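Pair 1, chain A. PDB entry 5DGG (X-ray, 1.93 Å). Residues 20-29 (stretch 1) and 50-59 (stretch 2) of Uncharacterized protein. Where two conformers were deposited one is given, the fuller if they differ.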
# COMPACT_ATOMS: atom_id res chain seq x y z
N GLY A 20 9.27 -8.40 10.76
CA GLY A 20 8.93 -9.79 10.96
C GLY A 20 8.18 -10.32 9.75
O GLY A 20 8.61 -10.13 8.61
N ARG A 21 7.02 -10.90 10.00
CA ARG A 21 6.27 -11.60 8.94
C ARG A 21 5.56 -10.64 7.95
O ARG A 21 4.89 -11.07 7.03
CB ARG A 21 5.29 -12.57 9.57
CG ARG A 21 4.27 -11.96 10.49
CD ARG A 21 3.79 -13.01 11.53
NE ARG A 21 3.25 -14.20 10.88
CZ ARG A 21 1.95 -14.43 10.61
NH1 ARG A 21 0.99 -13.58 10.98
NH2 ARG A 21 1.61 -15.54 10.00
N ILE A 22 5.70 -9.34 8.15
CA ILE A 22 5.11 -8.35 7.27
C ILE A 22 6.21 -7.66 6.49
O ILE A 22 7.11 -7.01 7.10
CB ILE A 22 4.32 -7.28 8.05
CG1 ILE A 22 3.22 -7.91 8.89
CG2 ILE A 22 3.74 -6.21 7.11
CD1 ILE A 22 2.69 -7.04 10.00
N VAL A 23 6.17 -7.79 5.18
CA VAL A 23 7.08 -7.03 4.34
C VAL A 23 6.39 -5.84 3.71
O VAL A 23 5.30 -5.98 3.17
CB VAL A 23 7.67 -7.90 3.25
CG1 VAL A 23 8.46 -7.10 2.20
CG2 VAL A 23 8.52 -8.99 3.88
N VAL A 24 7.07 -4.68 3.71
CA VAL A 24 6.59 -3.52 3.02
C VAL A 24 7.63 -3.23 1.95
O VAL A 24 8.79 -2.91 2.25
CB VAL A 24 6.37 -2.31 3.96
CG1 VAL A 24 5.81 -1.10 3.16
CG2 VAL A 24 5.47 -2.68 5.11
N MET A 25 7.24 -3.39 0.70
CA MET A 25 8.15 -3.15 -0.41
C MET A 25 8.26 -1.67 -0.73
O MET A 25 7.40 -0.89 -0.36
CB MET A 25 7.67 -3.83 -1.67
CG MET A 25 7.11 -5.19 -1.43
SD MET A 25 7.50 -6.35 -2.69
CE MET A 25 9.09 -6.65 -1.91
N ALA A 26 9.33 -1.34 -1.45
CA ALA A 26 9.53 0.00 -1.96
C ALA A 26 8.49 0.35 -2.98
O ALA A 26 7.84 -0.51 -3.61
CB ALA A 26 10.91 0.16 -2.57
N VAL A 27 8.39 1.64 -3.21
CA VAL A 27 7.46 2.15 -4.20
C VAL A 27 7.64 1.54 -5.60
O VAL A 27 8.77 1.34 -6.09
CB VAL A 27 7.48 3.68 -4.31
CG1 VAL A 27 7.04 4.31 -3.00
CG2 VAL A 27 8.85 4.18 -4.75
N LEU A 28 6.52 1.22 -6.22
CA LEU A 28 6.52 0.70 -7.58
C LEU A 28 5.93 1.77 -8.49
O LEU A 28 4.95 2.40 -8.14
CB LEU A 28 5.65 -0.53 -7.71
CG LEU A 28 6.21 -1.88 -7.60
CD1 LEU A 28 5.11 -2.86 -8.02
CD2 LEU A 28 7.47 -2.00 -8.47
N ASN A 29 6.52 1.94 -9.66
CA ASN A 29 5.99 2.84 -10.67
C ASN A 29 5.35 1.99 -11.77
O ASN A 29 6.06 1.36 -12.58
CB ASN A 29 7.17 3.62 -11.25
CG ASN A 29 6.75 4.61 -12.25
OD1 ASN A 29 5.89 4.37 -13.10
ND2 ASN A 29 7.32 5.80 -12.12
N PRO A 50 8.66 -18.88 3.78
CA PRO A 50 7.72 -19.29 4.80
C PRO A 50 7.54 -18.29 5.93
O PRO A 50 6.46 -18.21 6.49
CB PRO A 50 8.34 -20.60 5.35
CG PRO A 50 9.78 -20.52 4.97
CD PRO A 50 9.72 -19.89 3.61
N GLU A 51 8.58 -17.54 6.25
CA GLU A 51 8.55 -16.59 7.38
C GLU A 51 7.73 -15.30 7.09
O GLU A 51 7.39 -14.58 8.03
CB GLU A 51 9.97 -16.20 7.78
CG GLU A 51 10.91 -17.37 8.14
CD GLU A 51 12.14 -17.47 7.24
OE1 GLU A 51 12.62 -16.43 6.70
OE2 GLU A 51 12.64 -18.61 7.07
N VAL A 52 7.49 -15.01 5.81
CA VAL A 52 6.73 -13.86 5.36
C VAL A 52 5.29 -14.28 5.16
O VAL A 52 5.01 -15.28 4.49
CB VAL A 52 7.27 -13.36 4.01
CG1 VAL A 52 6.35 -12.28 3.43
CG2 VAL A 52 8.68 -12.86 4.18
N HIS A 53 4.38 -13.53 5.77
CA HIS A 53 2.98 -13.82 5.61
C HIS A 53 2.19 -12.70 4.90
O HIS A 53 1.15 -12.97 4.31
CB HIS A 53 2.33 -14.08 6.94
CG HIS A 53 1.00 -14.68 6.79
ND1 HIS A 53 0.82 -16.02 6.54
CD2 HIS A 53 -0.23 -14.12 6.72
CE1 HIS A 53 -0.47 -16.27 6.40
NE2 HIS A 53 -1.12 -15.13 6.49
N TYR A 54 2.67 -11.47 4.99
CA TYR A 54 2.02 -10.34 4.36
C TYR A 54 3.04 -9.52 3.57
O TYR A 54 4.17 -9.35 4.00
CB TYR A 54 1.39 -9.43 5.38
CG TYR A 54 0.44 -10.08 6.29
CD1 TYR A 54 -0.87 -10.24 5.90
CD2 TYR A 54 0.81 -10.50 7.57
CE1 TYR A 54 -1.79 -10.85 6.71
CE2 TYR A 54 -0.13 -11.14 8.41
CZ TYR A 54 -1.43 -11.26 7.96
OH TYR A 54 -2.48 -11.86 8.68
N ILE A 55 2.62 -9.02 2.40
CA ILE A 55 3.46 -8.16 1.55
C ILE A 55 2.63 -6.96 1.13
O ILE A 55 1.57 -7.16 0.57
CB ILE A 55 3.97 -8.91 0.31
CG1 ILE A 55 4.73 -10.17 0.70
CG2 ILE A 55 4.88 -7.98 -0.45
CD1 ILE A 55 5.14 -11.13 -0.40
N MET A 56 3.08 -5.74 1.44
CA MET A 56 2.44 -4.51 1.02
C MET A 56 3.25 -3.81 -0.08
O MET A 56 4.49 -3.73 -0.03
CB MET A 56 2.34 -3.50 2.15
CG MET A 56 1.90 -4.02 3.50
SD MET A 56 1.52 -2.53 4.45
CE MET A 56 0.99 -3.34 5.90
N ILE A 57 2.57 -3.22 -1.02
CA ILE A 57 3.28 -2.43 -2.06
C ILE A 57 2.58 -1.13 -2.31
O ILE A 57 1.41 -1.13 -2.65
CB ILE A 57 3.38 -3.19 -3.43
CG1 ILE A 57 3.76 -4.65 -3.24
CG2 ILE A 57 4.40 -2.46 -4.33
CD1 ILE A 57 3.92 -5.45 -4.53
N PRO A 58 3.26 0.01 -2.14
CA PRO A 58 2.65 1.22 -2.60
C PRO A 58 2.87 1.43 -4.09
O PRO A 58 3.99 1.37 -4.55
CB PRO A 58 3.33 2.31 -1.77
CG PRO A 58 4.68 1.70 -1.40
CD PRO A 58 4.64 0.24 -1.64
N VAL A 59 1.81 1.63 -4.85
CA VAL A 59 1.92 1.67 -6.31
C VAL A 59 1.50 3.03 -6.84
O VAL A 59 0.37 3.48 -6.64
CB VAL A 59 1.09 0.59 -6.98
CG1 VAL A 59 1.23 0.63 -8.49
CG2 VAL A 59 1.49 -0.78 -6.46
O HOH W 1 4.80 -16.13 9.61

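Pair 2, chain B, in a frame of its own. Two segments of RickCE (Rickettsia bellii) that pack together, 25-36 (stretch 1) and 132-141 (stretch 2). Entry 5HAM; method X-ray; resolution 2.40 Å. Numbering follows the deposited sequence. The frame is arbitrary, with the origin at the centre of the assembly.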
# COMPACT_ATOMS: atom_id res chain seq x y z
N LYS B 25 -1.69 24.51 -4.49
CA LYS B 25 -0.78 25.33 -5.28
C LYS B 25 0.68 24.97 -5.02
O LYS B 25 1.54 25.13 -5.88
CB LYS B 25 -1.03 26.81 -4.99
CG LYS B 25 -2.39 27.23 -5.50
CD LYS B 25 -2.74 28.67 -5.23
CE LYS B 25 -4.15 28.93 -5.75
NZ LYS B 25 -4.70 30.28 -5.40
N LYS B 26 0.95 24.48 -3.82
CA LYS B 26 2.31 24.23 -3.36
C LYS B 26 2.60 22.73 -3.31
O LYS B 26 3.73 22.29 -3.54
CB LYS B 26 2.43 24.78 -1.94
CG LYS B 26 3.61 25.69 -1.72
CD LYS B 26 3.81 25.97 -0.25
CE LYS B 26 2.57 26.56 0.37
NZ LYS B 26 2.94 27.36 1.57
N PHE B 27 1.58 21.95 -2.98
CA PHE B 27 1.72 20.52 -2.74
C PHE B 27 0.81 19.72 -3.65
O PHE B 27 -0.35 20.07 -3.82
CB PHE B 27 1.38 20.20 -1.28
CG PHE B 27 2.20 20.96 -0.28
CD1 PHE B 27 3.58 20.81 -0.25
CD2 PHE B 27 1.59 21.80 0.64
CE1 PHE B 27 4.34 21.51 0.69
CE2 PHE B 27 2.34 22.49 1.58
CZ PHE B 27 3.72 22.35 1.61
N SER B 28 1.32 18.65 -4.23
CA SER B 28 0.46 17.74 -4.98
C SER B 28 0.30 16.42 -4.25
O SER B 28 1.27 15.79 -3.86
CB SER B 28 0.98 17.50 -6.39
OG SER B 28 2.31 17.05 -6.37
N VAL B 29 -0.95 16.02 -4.07
CA VAL B 29 -1.26 14.73 -3.52
C VAL B 29 -1.47 13.71 -4.63
O VAL B 29 -2.37 13.84 -5.45
CB VAL B 29 -2.55 14.78 -2.69
CG1 VAL B 29 -2.88 13.39 -2.18
CG2 VAL B 29 -2.37 15.76 -1.56
N GLN B 30 -0.63 12.68 -4.65
CA GLN B 30 -0.69 11.65 -5.69
C GLN B 30 -1.66 10.55 -5.31
O GLN B 30 -1.98 10.37 -4.14
CB GLN B 30 0.70 11.06 -5.93
CG GLN B 30 1.69 12.06 -6.48
CD GLN B 30 1.22 12.62 -7.81
OE1 GLN B 30 0.75 11.88 -8.67
NE2 GLN B 30 1.34 13.93 -7.98
N PRO B 31 -2.15 9.80 -6.31
CA PRO B 31 -2.87 8.56 -6.00
C PRO B 31 -1.92 7.54 -5.39
O PRO B 31 -0.72 7.64 -5.58
CB PRO B 31 -3.37 8.10 -7.37
CG PRO B 31 -2.57 8.85 -8.37
CD PRO B 31 -2.21 10.15 -7.73
N ALA B 32 -2.46 6.58 -4.64
CA ALA B 32 -1.61 5.62 -3.95
C ALA B 32 -0.79 4.73 -4.86
O ALA B 32 -1.28 4.22 -5.87
CB ALA B 32 -2.44 4.74 -3.00
N ILE B 33 0.47 4.54 -4.49
CA ILE B 33 1.25 3.44 -5.01
C ILE B 33 0.88 2.21 -4.18
O ILE B 33 0.85 2.27 -2.96
CB ILE B 33 2.73 3.72 -4.88
CG1 ILE B 33 3.19 4.64 -6.02
CG2 ILE B 33 3.53 2.40 -4.86
CD1 ILE B 33 4.60 5.18 -5.81
N THR B 34 0.56 1.11 -4.85
CA THR B 34 0.14 -0.10 -4.15
C THR B 34 0.97 -1.31 -4.55
O THR B 34 1.25 -1.55 -5.73
CB THR B 34 -1.37 -0.40 -4.38
OG1 THR B 34 -1.59 -0.72 -5.75
CG2 THR B 34 -2.23 0.80 -4.04
N PHE B 35 1.38 -2.08 -3.55
CA PHE B 35 2.11 -3.30 -3.81
C PHE B 35 1.28 -4.47 -3.34
O PHE B 35 0.56 -4.38 -2.33
CB PHE B 35 3.41 -3.33 -3.02
CG PHE B 35 4.39 -2.27 -3.41
CD1 PHE B 35 5.10 -2.38 -4.60
CD2 PHE B 35 4.65 -1.20 -2.58
CE1 PHE B 35 6.03 -1.43 -4.95
CE2 PHE B 35 5.57 -0.25 -2.93
CZ PHE B 35 6.26 -0.36 -4.13
N ARG B 36 1.38 -5.57 -4.07
CA ARG B 36 0.85 -6.82 -3.57
C ARG B 36 1.81 -7.25 -2.46
O ARG B 36 2.97 -6.84 -2.45
CB ARG B 36 0.78 -7.83 -4.69
CG ARG B 36 -0.25 -7.47 -5.78
CD ARG B 36 0.29 -7.79 -7.18
NE ARG B 36 1.19 -8.94 -7.11
CZ ARG B 36 2.42 -8.98 -7.60
NH1 ARG B 36 3.12 -10.08 -7.43
NH2 ARG B 36 2.95 -7.95 -8.26
N GLY B 132 6.50 23.54 -10.35
CA GLY B 132 6.58 24.50 -9.25
C GLY B 132 6.14 24.06 -7.86
O GLY B 132 6.15 24.86 -6.93
N LYS B 133 5.76 22.79 -7.71
CA LYS B 133 5.32 22.28 -6.40
C LYS B 133 6.52 22.13 -5.47
O LYS B 133 7.63 21.80 -5.93
CB LYS B 133 4.60 20.94 -6.56
CG LYS B 133 3.48 20.98 -7.59
CD LYS B 133 2.35 21.87 -7.16
CE LYS B 133 1.23 21.84 -8.17
NZ LYS B 133 0.17 22.84 -7.86
N GLU B 134 6.33 22.35 -4.18
CA GLU B 134 7.46 22.13 -3.28
C GLU B 134 7.49 20.72 -2.67
O GLU B 134 8.51 20.30 -2.13
CB GLU B 134 7.60 23.23 -2.22
CG GLU B 134 6.53 23.31 -1.18
CD GLU B 134 6.89 24.28 -0.06
OE1 GLU B 134 6.91 25.50 -0.32
OE2 GLU B 134 7.16 23.82 1.07
N ALA B 135 6.39 19.98 -2.80
CA ALA B 135 6.34 18.59 -2.35
C ALA B 135 5.24 17.81 -3.06
O ALA B 135 4.19 18.34 -3.40
CB ALA B 135 6.16 18.49 -0.82
N ALA B 136 5.52 16.54 -3.28
CA ALA B 136 4.53 15.61 -3.79
C ALA B 136 4.39 14.52 -2.74
O ALA B 136 5.39 13.95 -2.30
CB ALA B 136 4.97 15.02 -5.11
N VAL B 137 3.16 14.29 -2.32
CA VAL B 137 2.89 13.31 -1.28
C VAL B 137 2.26 12.07 -1.90
O VAL B 137 1.25 12.15 -2.60
CB VAL B 137 1.96 13.92 -0.21
CG1 VAL B 137 1.66 12.92 0.91
CG2 VAL B 137 2.57 15.21 0.34
N ILE B 138 2.88 10.92 -1.67
CA ILE B 138 2.41 9.66 -2.23
C ILE B 138 2.10 8.65 -1.12
O ILE B 138 3.00 8.17 -0.43
CB ILE B 138 3.46 9.01 -3.15
CG1 ILE B 138 4.06 10.06 -4.11
CG2 ILE B 138 2.86 7.82 -3.89
CD1 ILE B 138 5.22 9.52 -4.97
N PRO B 139 0.81 8.34 -0.93
CA PRO B 139 0.43 7.28 0.01
C PRO B 139 0.90 5.97 -0.57
O PRO B 139 0.72 5.76 -1.76
CB PRO B 139 -1.11 7.33 -0.00
CG PRO B 139 -1.46 8.65 -0.57
CD PRO B 139 -0.35 9.02 -1.52
N ILE B 140 1.52 5.12 0.24
CA ILE B 140 2.01 3.83 -0.24
C ILE B 140 1.44 2.68 0.57
O ILE B 140 1.64 2.61 1.79
CB ILE B 140 3.56 3.77 -0.24
CG1 ILE B 140 4.11 4.86 -1.16
CG2 ILE B 140 4.02 2.39 -0.69
CD1 ILE B 140 5.55 4.72 -1.47
N GLU B 141 0.71 1.81 -0.11
CA GLU B 141 0.16 0.62 0.53
C GLU B 141 1.09 -0.58 0.32
O GLU B 141 1.16 -1.12 -0.77
CB GLU B 141 -1.23 0.31 -0.03
CG GLU B 141 -2.18 -0.33 0.96
CD GLU B 141 -3.52 -0.69 0.33
OE1 GLU B 141 -3.64 -0.57 -0.92
OE2 GLU B 141 -4.46 -1.08 1.06

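Both pairs are built from two parallel strands whose register slips by one residue partway along, so that each contact consists of two short ladders separated by a loop in stretch 1. The first strand of stretch 1 and the strand of stretch 2 run at 16° to each other in pair 1 and 19° in pair 2, and 14 central residues superpose with an RMSD of 0.5 Å.

From Val A23 and Ser B28 onward the first ladders match bond for bond; before that, Arg A21 O takes amide hydrogens from both His A53 N (2.8 Å) and Tyr A54 N (3.0 Å), whereas Lys B26 O takes one, from Glu B134 N (2.7 Å). Val A23 and Ser B28 occupy one position, and each reaches the partner strand through both backbone polar atoms: Val A23 N to Tyr A54 O (2.8 Å) and Met A56 N to Val A23 O (2.8 Å), against Ser B28 N to Ala B135 O (3.0 Å) and Val B137 N to Ser B28 O (2.9 Å). The ladders close with Met A25 N to Met A56 O (2.9 Å) and Gln B30 N to Val B137 O (2.8 Å). After the slip, Leu A28 N bonds to Pro A58 O (3.0 Å) and Ile B33 N to Pro B139 O (3.0 Å). The matched prolines Pro A58 and Pro B139 have no amide hydrogen to offer; instead their CD atoms lie against the carbonyls of the loop, Pro A58 CD at 3.2 Å from Met A25 O and Pro B139 CD at 3.4 Å from Gln B30 O.

Side chains fill this common frame differently. On the face carrying Ile A22 and Tyr A54, a branched aliphatic chain meets an aromatic ring, Ile A22 CG1 lying 3.8 Å from Tyr A54 CD2. Pair 2 reverses the sizes: the ring belongs to Phe B27, whose edge receives the small Ala B135, with Phe B27 CD1 to Ala B135 CB at 3.5 Å. On the face of Val A23 and Ile A55, the counterparts Ser B28 and Ala B136 are smaller, and Ser B28 OG approaches Ala B136 CB to 3.6 Å.

Met A25 and Gln B30 both point toward the partner strand. Their CG atoms pack on equivalent isoleucines, Met A25 CG 3.8 Å from Ile A57 CG1 and Gln B30 CG 3.9 Å from Ile B138 CG1, while Met A25 CG also touches Ile A55 CG2 (3.7 Å). Beyond the loop, Leu A28 CD1 reaches Ile A57 CG2 (3.8 Å), and Ile B33 CD1 reaches Ile B138 CG2 (3.7 Å), so different branching gives nearly the same contact.

The start of the contact also differs. The guanidinium of Arg A21 lies flat on His A53, centres 4.5 Å apart. At the matched positions, Lys B26 CD instead approaches Glu B134 OE1 to 3.1 Å, and Phe B27 CE1 lies 3.4 Å from Glu B134 CG.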